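Local coordinates for protein beta-glycosidase (Bacteroides caccae, PDB 6T2R) that probably cleaves beta-linked galactose within mucin O-glycan chains, as a family 16 endo-acting glycoside hydrolase of a human gut bacterium, at residues K78-D83 / Q91-G96; N59-D64 / L231-L236; H117-A122 / P246-V251; L74-G79 / P250-V255. One frame throughout, in Å; residues are numbered along the deposited sequence.

Interaction 1 of 4, residues K78-D83 / Q91-G96; sequences KGIVND and QYLTGG. With SO4 (sulfate ion), chain C.
N82 and L93 meet where the antiparallel pairing of strands 74-81 and 92-98 runs out into the loop between them. CB of N82 sits 3.7 Å from CG of L93 and also approaches the carbonyl oxygen of Q91. One atom further, CG of N82 lies against both CG and CD1 of L93, because chi1 of -176° sets it trans to the backbone N. At the tip the amide divides its work: OD1 rests 3.7 Å from L93 CD1, while ND2 reaches past CD2 of the leucine and donates to O2 of a sulfate ion at 3.0 Å. The sulfate, probably from the crystallisation liquor, is also held by A90 N, N84 ND2 and R52 NH2, and the N82 amide has a further acceptor in the A90 carbonyl. L93 CD2 touches the same ion at O1, so a methyl group and an amide line one side of the anion site.

These strands form a beta hairpin. I80 and L93 form a hydrogen-bonded pair, flanked by the non-hydrogen-bonded pairs G79-T94 and V81-Y92, with I80 N to L93 O at 2.8 Å and the return bond from L93 N to I80 O nearly straight at 171°. Beyond them N82 N donates to Q91 O at 3.1 Å, and at the other end G95 N donates to K78 O. I80 CG1 packs on L93 CB at 3.8 Å. The Y92 ring turns its edge to I80 O, and its CE1 lies 4.4 Å from V81 CG2. T94 CG2 settles over the CA of G79, while its hydroxyl bonds to T60.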
loop_
_atom_site.group_PDB
_atom_site.type_symbol
_atom_site.label_atom_id
_atom_site.label_comp_id
_atom_site.label_asym_id
_atom_site.label_seq_id
_atom_site.Cartn_x
_atom_site.Cartn_y
_atom_site.Cartn_z
ATOM N N LYS A 78 4.468 3.429 13.452
ATOM C CA LYS A 78 4.712 4.803 13.993
ATOM C C LYS A 78 5.890 5.429 13.264
ATOM O O LYS A 78 6.748 4.679 12.771
ATOM C CB LYS A 78 4.975 4.795 15.499
ATOM C CG LYS A 78 3.992 3.956 16.297
ATOM C CD LYS A 78 4.439 3.632 17.723
ATOM C CE LYS A 78 3.488 2.653 18.372
ATOM N NZ LYS A 78 3.870 2.383 19.780
ATOM N N GLY A 79 5.848 6.744 13.162
ATOM C CA GLY A 79 6.980 7.593 12.772
ATOM C C GLY A 79 7.454 8.387 13.993
ATOM O O GLY A 79 6.615 9.010 14.630
ATOM N N ILE A 80 8.742 8.328 14.324
ATOM C CA ILE A 80 9.322 8.948 15.546
ATOM C C ILE A 80 10.639 9.654 15.201
ATOM O O ILE A 80 11.304 9.314 14.202
ATOM C CB ILE A 80 9.537 7.872 16.624
ATOM C CG1 ILE A 80 10.633 6.890 16.206
ATOM C CG2 ILE A 80 8.226 7.177 16.957
ATOM C CD1 ILE A 80 10.804 5.723 17.129
ATOM N N VAL A 81 11.018 10.598 16.043
ATOM C CA VAL A 81 12.359 11.220 16.016
ATOM C C VAL A 81 13.358 10.150 16.443
ATOM O O VAL A 81 13.100 9.520 17.460
ATOM C CB VAL A 81 12.446 12.413 16.967
ATOM C CG1 VAL A 81 13.799 13.086 16.787
ATOM C CG2 VAL A 81 11.298 13.392 16.787
ATOM N N ASN A 82 14.432 9.962 15.683
ATOM C CA ASN A 82 15.536 9.036 16.020
ATOM C C ASN A 82 16.490 9.712 17.013
ATOM O O ASN A 82 16.886 10.833 16.746
ATOM C CB ASN A 82 16.318 8.696 14.764
ATOM C CG ASN A 82 17.404 7.680 15.000
ATOM O OD1 ASN A 82 17.519 7.141 16.090
ATOM N ND2 ASN A 82 18.208 7.427 13.984
ATOM N N ASP A 83 16.935 9.010 18.055
ATOM C CA ASP A 83 17.982 9.531 18.973
ATOM C C ASP A 83 19.329 8.859 18.704
ATOM O O ASP A 83 20.060 8.742 19.664
ATOM C CB ASP A 83 17.590 9.341 20.434
ATOM C CG ASP A 83 16.515 8.296 20.598
ATOM O OD1 ASP A 83 16.722 7.143 20.133
ATOM O OD2 ASP A 83 15.457 8.671 21.126
ATOM N N GLN A 91 17.317 10.755 10.448
ATOM C CA GLN A 91 16.737 11.765 11.360
ATOM C C GLN A 91 15.448 11.226 11.983
ATOM O O GLN A 91 15.179 11.550 13.139
ATOM C CB GLN A 91 16.485 13.010 10.528
ATOM C CG GLN A 91 16.165 14.250 11.336
ATOM C CD GLN A 91 16.301 15.436 10.405
ATOM O OE1 GLN A 91 16.705 15.294 9.252
ATOM N NE2 GLN A 91 15.967 16.619 10.890
ATOM N N TYR A 92 14.703 10.403 11.243
ATOM C CA TYR A 92 13.384 9.867 11.654
ATOM C C TYR A 92 13.342 8.374 11.364
ATOM O O TYR A 92 14.023 7.927 10.418
ATOM C CB TYR A 92 12.274 10.601 10.914
ATOM C CG TYR A 92 12.319 12.085 11.107
ATOM C CD1 TYR A 92 11.816 12.651 12.256
ATOM C CD2 TYR A 92 12.834 12.931 10.142
ATOM C CE1 TYR A 92 11.843 14.019 12.471
ATOM C CE2 TYR A 92 12.849 14.308 10.329
ATOM C CZ TYR A 92 12.381 14.851 11.513
ATOM O OH TYR A 92 12.369 16.201 11.749
ATOM N N LEU A 93 12.590 7.645 12.184
ATOM C CA LEU A 93 12.384 6.175 12.110
ATOM C C LEU A 93 10.893 5.879 11.871
ATOM O O LEU A 93 10.031 6.474 12.596
ATOM C CB LEU A 93 12.840 5.534 13.415
ATOM C CG LEU A 93 14.303 5.755 13.766
ATOM C CD1 LEU A 93 14.620 5.095 15.103
ATOM C CD2 LEU A 93 15.214 5.220 12.655
ATOM N N THR A 94 10.585 5.002 10.908
ATOM C CA THR A 94 9.184 4.612 10.617
ATOM C C THR A 94 9.086 3.092 10.609
ATOM O O THR A 94 10.104 2.416 10.313
ATOM C CB THR A 94 8.664 5.203 9.297
ATOM O OG1 THR A 94 9.480 4.688 8.234
ATOM C CG2 THR A 94 8.626 6.716 9.311
ATOM N N GLY A 95 7.904 2.595 10.963
ATOM C CA GLY A 95 7.574 1.158 10.912
ATOM C C GLY A 95 6.822 0.847 9.631
ATOM O O GLY A 95 6.051 1.723 9.152
ATOM N N GLY A 96 7.077 -0.340 9.084
ATOM C CA GLY A 96 6.435 -0.890 7.883
ATOM C C GLY A 96 6.490 -2.406 7.886
ATOM O O GLY A 96 7.450 -2.967 8.455
HETATM S S SO4 C . 19.590 4.370 12.039
HETATM O O1 SO4 C . 18.335 3.722 12.257
HETATM O O2 SO4 C . 20.019 5.102 13.235
HETATM O O3 SO4 C . 20.565 3.356 11.724
HETATM O O4 SO4 C . 19.469 5.312 10.944
#

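Interaction 2 of 4, residues N59-D64 / L231-L236; sequences NTQSFD and LIDMQL
Q61 and T60 belong to an irregular segment that passes the end of strand 228-233 without pairing with it; the nearest CA atoms, those of T60 and Q235, are 6.9 Å apart. Contact is therefore made by side chains reaching across. Q61 does most of it: a bend at chi2 (-64°) folds its amide toward the 231-236 segment. There NE2 donates to the carbonyl oxygen of M234 at 3.0 Å, approaching nearly end-on to that carbonyl, although the acceptor stands somewhat tilted from the amide plane and the N-H...O angle is only 144°. W57 O is a second acceptor for the same nitrogen. D233 OD2 also lies 3.0 Å from Q61 NE2, with the carboxylate and amide planes almost perpendicular, 75° apart. The other oxygen of that carboxylate, OD1, is bonded from outside by W127 NE1. Beside them Q235 CG comes within 4.0 Å of Q61 NE2.

T60 meets the other end of the segment in two ways. Its methyl CG2 rests 3.7 Å from L236 O, and its hydroxyl OG1 shares a water, at 2.6 Å, which in turn accepts from L236 N. The same hydroxyl bonds to T94. All the touching residues are buried. Around this contact, L236 packs on Y92 and T94 of strand 92-98, and Q235 lies against A125 and W127 of strand 125-130. The 59-64 loop thus lies beside the end of strand 228-233, which pairs with both of those strands, while M234 reaches V251 and M253 of strand 251-263.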
loop_
_atom_site.group_PDB
_atom_site.type_symbol
_atom_site.label_atom_id
_atom_site.label_comp_id
_atom_site.label_asym_id
_atom_site.label_seq_id
_atom_site.Cartn_x
_atom_site.Cartn_y
_atom_site.Cartn_z
ATOM N N ASN A 59 13.936 5.411 3.284
ATOM C CA ASN A 59 14.859 6.222 4.116
ATOM C C ASN A 59 14.841 5.937 5.609
ATOM O O ASN A 59 15.882 6.123 6.252
ATOM C CB ASN A 59 14.377 7.671 4.205
ATOM C CG ASN A 59 15.193 8.442 3.245
ATOM O OD1 ASN A 59 16.079 7.831 2.706
ATOM N ND2 ASN A 59 14.918 9.705 3.047
ATOM N N THR A 60 13.650 5.779 6.153
ATOM C CA THR A 60 13.390 5.865 7.606
ATOM C C THR A 60 13.059 4.482 8.158
ATOM O O THR A 60 12.845 4.379 9.405
ATOM C CB THR A 60 12.250 6.865 7.804
ATOM O OG1 THR A 60 11.146 6.417 6.998
ATOM C CG2 THR A 60 12.680 8.273 7.441
ATOM N N GLN A 61 12.947 3.483 7.268
ATOM C CA GLN A 61 12.352 2.164 7.613
ATOM C C GLN A 61 13.285 1.554 8.641
ATOM O O GLN A 61 14.506 1.794 8.504
ATOM C CB GLN A 61 12.151 1.317 6.366
ATOM C CG GLN A 61 11.144 1.934 5.394
ATOM C CD GLN A 61 9.712 2.075 5.894
ATOM O OE1 GLN A 61 9.220 1.250 6.669
ATOM N NE2 GLN A 61 9.033 3.131 5.448
ATOM N N SER A 62 12.733 0.919 9.666
ATOM C CA SER A 62 13.489 0.584 10.912
ATOM C C SER A 62 12.977 -0.713 11.527
ATOM O O SER A 62 11.750 -0.969 11.452
ATOM C CB SER A 62 13.395 1.702 11.888
ATOM O OG SER A 62 13.885 1.329 13.151
ATOM N N PHE A 63 13.882 -1.475 12.143
ATOM C CA PHE A 63 13.547 -2.681 12.946
ATOM C C PHE A 63 13.283 -2.276 14.402
ATOM O O PHE A 63 12.876 -3.114 15.185
ATOM C CB PHE A 63 14.634 -3.750 12.825
ATOM C CG PHE A 63 14.725 -4.388 11.460
ATOM C CD1 PHE A 63 13.686 -4.292 10.544
ATOM C CD2 PHE A 63 15.858 -5.088 11.089
ATOM C CE1 PHE A 63 13.787 -4.875 9.293
ATOM C CE2 PHE A 63 15.949 -5.681 9.839
ATOM C CZ PHE A 63 14.913 -5.578 8.946
ATOM N N ASP A 64 13.385 -0.993 14.729
ATOM C CA ASP A 64 13.175 -0.490 16.115
ATOM C C ASP A 64 11.761 -0.822 16.602
ATOM O O ASP A 64 10.790 -0.344 15.984
ATOM C CB ASP A 64 13.407 1.023 16.224
ATOM C CG ASP A 64 13.701 1.399 17.654
ATOM O OD1 ASP A 64 12.929 0.949 18.548
ATOM O OD2 ASP A 64 14.726 2.078 17.874
ATOM N N LEU A 231 2.626 -3.910 0.802
ATOM C CA LEU A 231 3.407 -3.058 1.724
ATOM C C LEU A 231 2.402 -2.131 2.409
ATOM O O LEU A 231 1.534 -1.516 1.691
ATOM C CB LEU A 231 4.441 -2.224 0.943
ATOM C CG LEU A 231 5.448 -3.000 0.082
ATOM C CD1 LEU A 231 4.884 -3.277 -1.319
ATOM C CD2 LEU A 231 6.745 -2.223 -0.059
ATOM N N ILE A 232 2.562 -1.983 3.710
ATOM C CA ILE A 232 1.824 -1.028 4.582
ATOM C C ILE A 232 2.868 -0.375 5.478
ATOM O O ILE A 232 3.560 -1.133 6.195
ATOM C CB ILE A 232 0.734 -1.714 5.425
ATOM C CG1 ILE A 232 -0.239 -2.501 4.547
ATOM C CG2 ILE A 232 0.033 -0.643 6.253
ATOM C CD1 ILE A 232 -1.226 -3.370 5.283
ATOM N N ASP A 233 3.068 0.938 5.383
ATOM C CA ASP A 233 4.239 1.499 6.091
ATOM C C ASP A 233 4.068 2.992 6.271
ATOM O O ASP A 233 3.585 3.665 5.346
ATOM C CB ASP A 233 5.548 1.160 5.353
ATOM C CG ASP A 233 5.674 1.846 3.999
ATOM O OD1 ASP A 233 4.988 1.410 3.046
ATOM O OD2 ASP A 233 6.401 2.851 3.935
ATOM N N MET A 234 4.432 3.444 7.466
ATOM C CA MET A 234 4.608 4.860 7.806
ATOM C C MET A 234 5.859 5.338 7.070
ATOM O O MET A 234 6.811 4.534 6.844
ATOM C CB MET A 234 4.750 5.049 9.320
ATOM C CG MET A 234 4.907 6.498 9.764
ATOM S SD MET A 234 3.659 7.607 9.120
ATOM C CE MET A 234 2.193 7.055 9.991
ATOM N N GLN A 235 5.815 6.605 6.693
ATOM C CA GLN A 235 6.840 7.278 5.885
ATOM C C GLN A 235 6.912 8.706 6.431
ATOM O O GLN A 235 5.836 9.288 6.785
ATOM C CB GLN A 235 6.465 7.197 4.396
ATOM C CG GLN A 235 6.492 5.781 3.855
ATOM C CD GLN A 235 6.047 5.603 2.420
ATOM O OE1 GLN A 235 5.570 6.516 1.743
ATOM N NE2 GLN A 235 6.149 4.383 1.975
ATOM N N LEU A 236 8.127 9.246 6.500
ATOM C CA LEU A 236 8.378 10.634 6.981
ATOM C C LEU A 236 9.396 11.336 6.071
ATOM O O LEU A 236 10.519 10.797 5.912
ATOM C CB LEU A 236 8.888 10.575 8.428
ATOM C CG LEU A 236 7.827 10.337 9.502
ATOM C CD1 LEU A 236 8.488 10.138 10.872
ATOM C CD2 LEU A 236 6.822 11.481 9.542
HETATM O O HOH W 1 10.201 7.724 4.995
#

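Interaction 3 of 4, residues H117-A122 / P246-V251; sequences HGAKGA and PADLPV
D248 OD2 is gripped by two donors, the backbone N of K120 and NE2 of H152. The K120 bond is short, 2.8 Å from N to OD2, nearly straight at 173°, and uses the anti lone pair of the carboxylate. K120 is the second residue of a type II beta turn from A119 to A122, closed by A122 N to A119 O, with G121 taking the positive phi of its third position, so the aspartate takes the backbone N-H of the turn's second residue. Behind the carboxylate, D248 CB packs on A119 CB at 3.7 Å.

A119 CB also presses against V251 CG2, at 3.6 Å. V251 has CG2 trans to its backbone N, with CG1 in the tighter position between N and C (chi1 72°), and this puts CG2 only 3.3 Å from H117 O as well. V251 CG1 faces A122 CB more loosely, at 4.4 Å. A water bridges the backbones, donating to both G118 O and D248 O.

The 117-122 loop, which leads from strand 108-116 to strand 125-130, thus meets the short 3-10 turn 246-248 and the start of strand 251-263 at V251. L249 and P246 continue the packing onto Y92 of strand 92-98, while P250 touches I80 of strand 74-81.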
loop_
_atom_site.group_PDB
_atom_site.type_symbol
_atom_site.label_atom_id
_atom_site.label_comp_id
_atom_site.label_asym_id
_atom_site.label_seq_id
_atom_site.Cartn_x
_atom_site.Cartn_y
_atom_site.Cartn_z
ATOM N N HIS A 117 -3.471 9.806 11.084
ATOM C CA HIS A 117 -3.252 10.974 11.982
ATOM C C HIS A 117 -2.371 12.014 11.274
ATOM O O HIS A 117 -1.271 11.655 10.869
ATOM C CB HIS A 117 -2.673 10.505 13.325
ATOM C CG HIS A 117 -3.541 9.508 14.017
ATOM N ND1 HIS A 117 -4.537 9.886 14.912
ATOM C CD2 HIS A 117 -3.617 8.164 13.904
ATOM C CE1 HIS A 117 -5.200 8.815 15.303
ATOM N NE2 HIS A 117 -4.648 7.731 14.706
ATOM N N GLY A 118 -2.861 13.254 11.119
ATOM C CA GLY A 118 -2.121 14.380 10.527
ATOM C C GLY A 118 -0.789 14.607 11.225
ATOM O O GLY A 118 -0.731 14.476 12.434
ATOM N N ALA A 119 0.246 14.916 10.448
ATOM C CA ALA A 119 1.606 15.297 10.871
ATOM C C ALA A 119 2.328 15.863 9.647
ATOM O O ALA A 119 2.262 15.239 8.580
ATOM C CB ALA A 119 2.356 14.107 11.419
ATOM N N LYS A 120 2.958 17.021 9.792
ATOM C CA LYS A 120 3.721 17.668 8.710
ATOM C C LYS A 120 4.917 16.765 8.392
ATOM O O LYS A 120 5.717 16.454 9.329
ATOM C CB LYS A 120 4.151 19.076 9.121
ATOM C CG LYS A 120 4.614 19.947 7.962
ATOM C CD LYS A 120 5.585 21.034 8.379
ATOM C CE LYS A 120 5.448 22.324 7.590
ATOM N NZ LYS A 120 5.490 22.074 6.126
ATOM N N GLY A 121 5.000 16.318 7.135
ATOM C CA GLY A 121 6.071 15.430 6.644
ATOM C C GLY A 121 5.708 13.966 6.675
ATOM O O GLY A 121 6.483 13.162 6.155
ATOM N N ALA A 122 4.546 13.614 7.211
ATOM C CA ALA A 122 4.070 12.212 7.175
ATOM C C ALA A 122 3.359 11.917 5.831
ATOM O O ALA A 122 2.618 12.793 5.296
ATOM C CB ALA A 122 3.204 11.939 8.380
ATOM N N PRO A 246 8.998 18.028 13.670
ATOM C CA PRO A 246 9.174 17.014 14.699
ATOM C C PRO A 246 8.136 17.232 15.798
ATOM O O PRO A 246 7.804 16.288 16.453
ATOM C CB PRO A 246 10.603 17.225 15.213
ATOM C CG PRO A 246 10.928 18.647 14.852
ATOM C CD PRO A 246 10.159 18.922 13.573
ATOM N N ALA A 247 7.607 18.450 15.927
ATOM C CA ALA A 247 6.553 18.786 16.916
ATOM C C ALA A 247 5.303 17.929 16.700
ATOM O O ALA A 247 4.494 17.849 17.626
ATOM C CB ALA A 247 6.182 20.247 16.850
ATOM N N ASP A 248 5.110 17.394 15.497
ATOM C CA ASP A 248 3.930 16.571 15.112
ATOM C C ASP A 248 4.225 15.090 15.347
ATOM O O ASP A 248 3.345 14.249 14.991
ATOM C CB ASP A 248 3.566 16.781 13.642
ATOM C CG ASP A 248 2.791 18.051 13.373
ATOM O OD1 ASP A 248 2.328 18.720 14.348
ATOM O OD2 ASP A 248 2.637 18.355 12.204
ATOM N N LEU A 249 5.395 14.765 15.913
ATOM C CA LEU A 249 5.765 13.364 16.226
ATOM C C LEU A 249 5.688 13.121 17.733
ATOM O O LEU A 249 5.792 14.050 18.521
ATOM C CB LEU A 249 7.168 13.091 15.688
ATOM C CG LEU A 249 7.367 13.444 14.214
ATOM C CD1 LEU A 249 8.728 12.981 13.747
ATOM C CD2 LEU A 249 6.287 12.849 13.334
ATOM N N PRO A 250 5.497 11.851 18.161
ATOM C CA PRO A 250 5.367 10.721 17.236
ATOM C C PRO A 250 4.001 10.704 16.529
ATOM O O PRO A 250 3.079 11.393 16.946
ATOM C CB PRO A 250 5.541 9.510 18.159
ATOM C CG PRO A 250 4.940 9.973 19.460
ATOM C CD PRO A 250 5.379 11.419 19.558
ATOM N N VAL A 251 3.915 9.969 15.419
ATOM C CA VAL A 251 2.665 9.842 14.627
ATOM C C VAL A 251 2.429 8.359 14.356
ATOM O O VAL A 251 3.426 7.591 14.246
ATOM C CB VAL A 251 2.745 10.696 13.360
ATOM C CG1 VAL A 251 3.703 10.101 12.336
ATOM C CG2 VAL A 251 1.363 10.917 12.778
HETATM O O HOH W 2 0.752 14.615 14.771
#

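Interaction 4 of 4, residues L74-G79 / P250-V255; sequences LLILKG and PVEMEV
L75, L77 and G79 pair with V255, M253 and V251 as the hydrogen-bonded sites of two antiparallel strands, whose axes come within 4.6 Å at 158°. Six N-H...O bonds join them, the shortest 2.8 Å from V255 N to L75 O and from G79 N to V251 O.

Side chains alternate between faces. On the one bearing L77 and M253, CB of L77 meets CG of M253 at 3.8 Å, while L75 and V255 lie side by side with their CB atoms 4.1 Å apart; I232 of strand 228-233 covers L77 and V255. The opposite face carries I76, K78, E252 and E254. I76 spreads its two branches over both glutamates: CG2 sits 3.6 Å from E252 OE1, and CD1, carried by the CG1 branch, rests on E254 CB at 4.0 Å. L74 CD1 adds a contact to E254 OE1 at 3.5 Å. The carboxylates find their charged partners beyond this pair, E252 in R71 and E254 in R115, with H117 also bonded to E254; K78 pairs with E69.

Antiparallel pairing of this kind, with an apolar face turned inward, fits the beta-sandwich jelly roll known for family 16 glycoside hydrolases.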
loop_
_atom_site.group_PDB
_atom_site.type_symbol
_atom_site.label_atom_id
_atom_site.label_comp_id
_atom_site.label_asym_id
_atom_site.label_seq_id
_atom_site.Cartn_x
_atom_site.Cartn_y
_atom_site.Cartn_z
ATOM N N LEU A 74 -5.671 -3.916 16.825
ATOM C CA LEU A 74 -5.172 -3.044 15.724
ATOM C C LEU A 74 -3.654 -3.167 15.563
ATOM O O LEU A 74 -2.903 -3.104 16.579
ATOM C CB LEU A 74 -5.483 -1.582 16.065
ATOM C CG LEU A 74 -6.953 -1.196 16.133
ATOM C CD1 LEU A 74 -7.067 0.299 16.320
ATOM C CD2 LEU A 74 -7.701 -1.651 14.883
ATOM N N LEU A 75 -3.179 -3.190 14.323
ATOM C CA LEU A 75 -1.739 -2.985 14.053
ATOM C C LEU A 75 -1.425 -1.478 14.108
ATOM O O LEU A 75 -2.196 -0.721 13.585
ATOM C CB LEU A 75 -1.381 -3.572 12.683
ATOM C CG LEU A 75 -0.014 -3.120 12.143
ATOM C CD1 LEU A 75 1.093 -3.790 12.952
ATOM C CD2 LEU A 75 0.106 -3.426 10.640
ATOM N N ILE A 76 -0.314 -1.072 14.722
ATOM C CA ILE A 76 0.103 0.356 14.863
ATOM C C ILE A 76 1.490 0.475 14.280
ATOM O O ILE A 76 2.375 -0.259 14.721
ATOM C CB ILE A 76 0.133 0.805 16.333
ATOM C CG1 ILE A 76 -1.117 0.341 17.070
ATOM C CG2 ILE A 76 0.328 2.309 16.424
ATOM C CD1 ILE A 76 -2.361 0.969 16.542
ATOM N N LEU A 77 1.664 1.345 13.313
ATOM C CA LEU A 77 2.994 1.609 12.720
ATOM C C LEU A 77 3.269 3.072 12.958
ATOM O O LEU A 77 2.303 3.832 12.755
ATOM C CB LEU A 77 2.927 1.293 11.225
ATOM C CG LEU A 77 2.708 -0.180 10.892
ATOM C CD1 LEU A 77 2.423 -0.353 9.402
ATOM C CD2 LEU A 77 3.918 -1.007 11.303
ATOM N N LYS A 78 4.468 3.429 13.452
ATOM C CA LYS A 78 4.712 4.803 13.993
ATOM C C LYS A 78 5.890 5.429 13.264
ATOM O O LYS A 78 6.748 4.679 12.771
ATOM C CB LYS A 78 4.975 4.795 15.499
ATOM C CG LYS A 78 3.992 3.956 16.297
ATOM C CD LYS A 78 4.439 3.632 17.723
ATOM C CE LYS A 78 3.488 2.653 18.372
ATOM N NZ LYS A 78 3.870 2.383 19.780
ATOM N N GLY A 79 5.848 6.744 13.162
ATOM C CA GLY A 79 6.980 7.593 12.772
ATOM C C GLY A 79 7.454 8.387 13.993
ATOM O O GLY A 79 6.615 9.010 14.630
ATOM N N PRO A 250 5.497 11.851 18.161
ATOM C CA PRO A 250 5.367 10.721 17.236
ATOM C C PRO A 250 4.001 10.704 16.529
ATOM O O PRO A 250 3.079 11.393 16.946
ATOM C CB PRO A 250 5.541 9.510 18.159
ATOM C CG PRO A 250 4.940 9.973 19.460
ATOM C CD PRO A 250 5.379 11.419 19.558
ATOM N N VAL A 251 3.915 9.969 15.419
ATOM C CA VAL A 251 2.665 9.842 14.627
ATOM C C VAL A 251 2.429 8.359 14.356
ATOM O O VAL A 251 3.426 7.591 14.246
ATOM C CB VAL A 251 2.745 10.696 13.360
ATOM C CG1 VAL A 251 3.703 10.101 12.336
ATOM C CG2 VAL A 251 1.363 10.917 12.778
ATOM N N GLU A 252 1.156 7.968 14.320
ATOM C CA GLU A 252 0.756 6.568 14.043
ATOM C C GLU A 252 -0.205 6.485 12.856
ATOM O O GLU A 252 -0.845 7.487 12.511
ATOM C CB GLU A 252 -0.029 5.913 15.175
ATOM C CG GLU A 252 0.256 6.455 16.528
ATOM C CD GLU A 252 -0.475 5.648 17.574
ATOM O OE1 GLU A 252 0.178 5.233 18.525
ATOM O OE2 GLU A 252 -1.654 5.357 17.368
ATOM N N MET A 253 -0.237 5.307 12.248
ATOM C CA MET A 253 -1.356 4.828 11.408
ATOM C C MET A 253 -1.809 3.555 12.096
ATOM O O MET A 253 -0.943 2.849 12.640
ATOM C CB MET A 253 -0.965 4.528 9.963
ATOM C CG MET A 253 0.210 3.580 9.820
ATOM S SD MET A 253 0.704 3.263 8.086
ATOM C CE MET A 253 -0.922 3.287 7.307
ATOM N N GLU A 254 -3.114 3.354 12.156
ATOM C CA GLU A 254 -3.744 2.171 12.794
ATOM C C GLU A 254 -4.398 1.357 11.697
ATOM O O GLU A 254 -5.172 1.929 10.899
ATOM C CB GLU A 254 -4.807 2.600 13.805
ATOM C CG GLU A 254 -4.414 3.842 14.569
ATOM C CD GLU A 254 -5.512 4.387 15.449
ATOM O OE1 GLU A 254 -5.951 3.641 16.343
ATOM O OE2 GLU A 254 -5.897 5.573 15.239
ATOM N N VAL A 255 -4.119 0.068 11.692
ATOM C CA VAL A 255 -4.681 -0.849 10.678
ATOM C C VAL A 255 -5.550 -1.889 11.381
ATOM O O VAL A 255 -5.023 -2.725 12.151
ATOM C CB VAL A 255 -3.561 -1.475 9.850
ATOM C CG1 VAL A 255 -4.113 -2.220 8.653
ATOM C CG2 VAL A 255 -2.549 -0.417 9.425
#

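How the interactions relate
Strand 74-81 is common to interactions 1 and 4: it pairs with strand 92-98 along one edge and strand 251-263 along the other, and K78 and G79 belong to both contacts. Interaction 2 lies about 7 Å from interaction 1, centre to centre, joined through T94 OG1 to T60 OG1 at 2.7 Å and through M234 N to G95 O at 2.9 Å. Interaction 3 continues directly into interaction 4 through P250 and V251, and H117 NE2 adds a 2.6 Å bond to E254 OE2. L236 of interaction 2 touches both A122 and L249 of interaction 3. The sulfate belongs to interaction 1, at the hairpin's loop end.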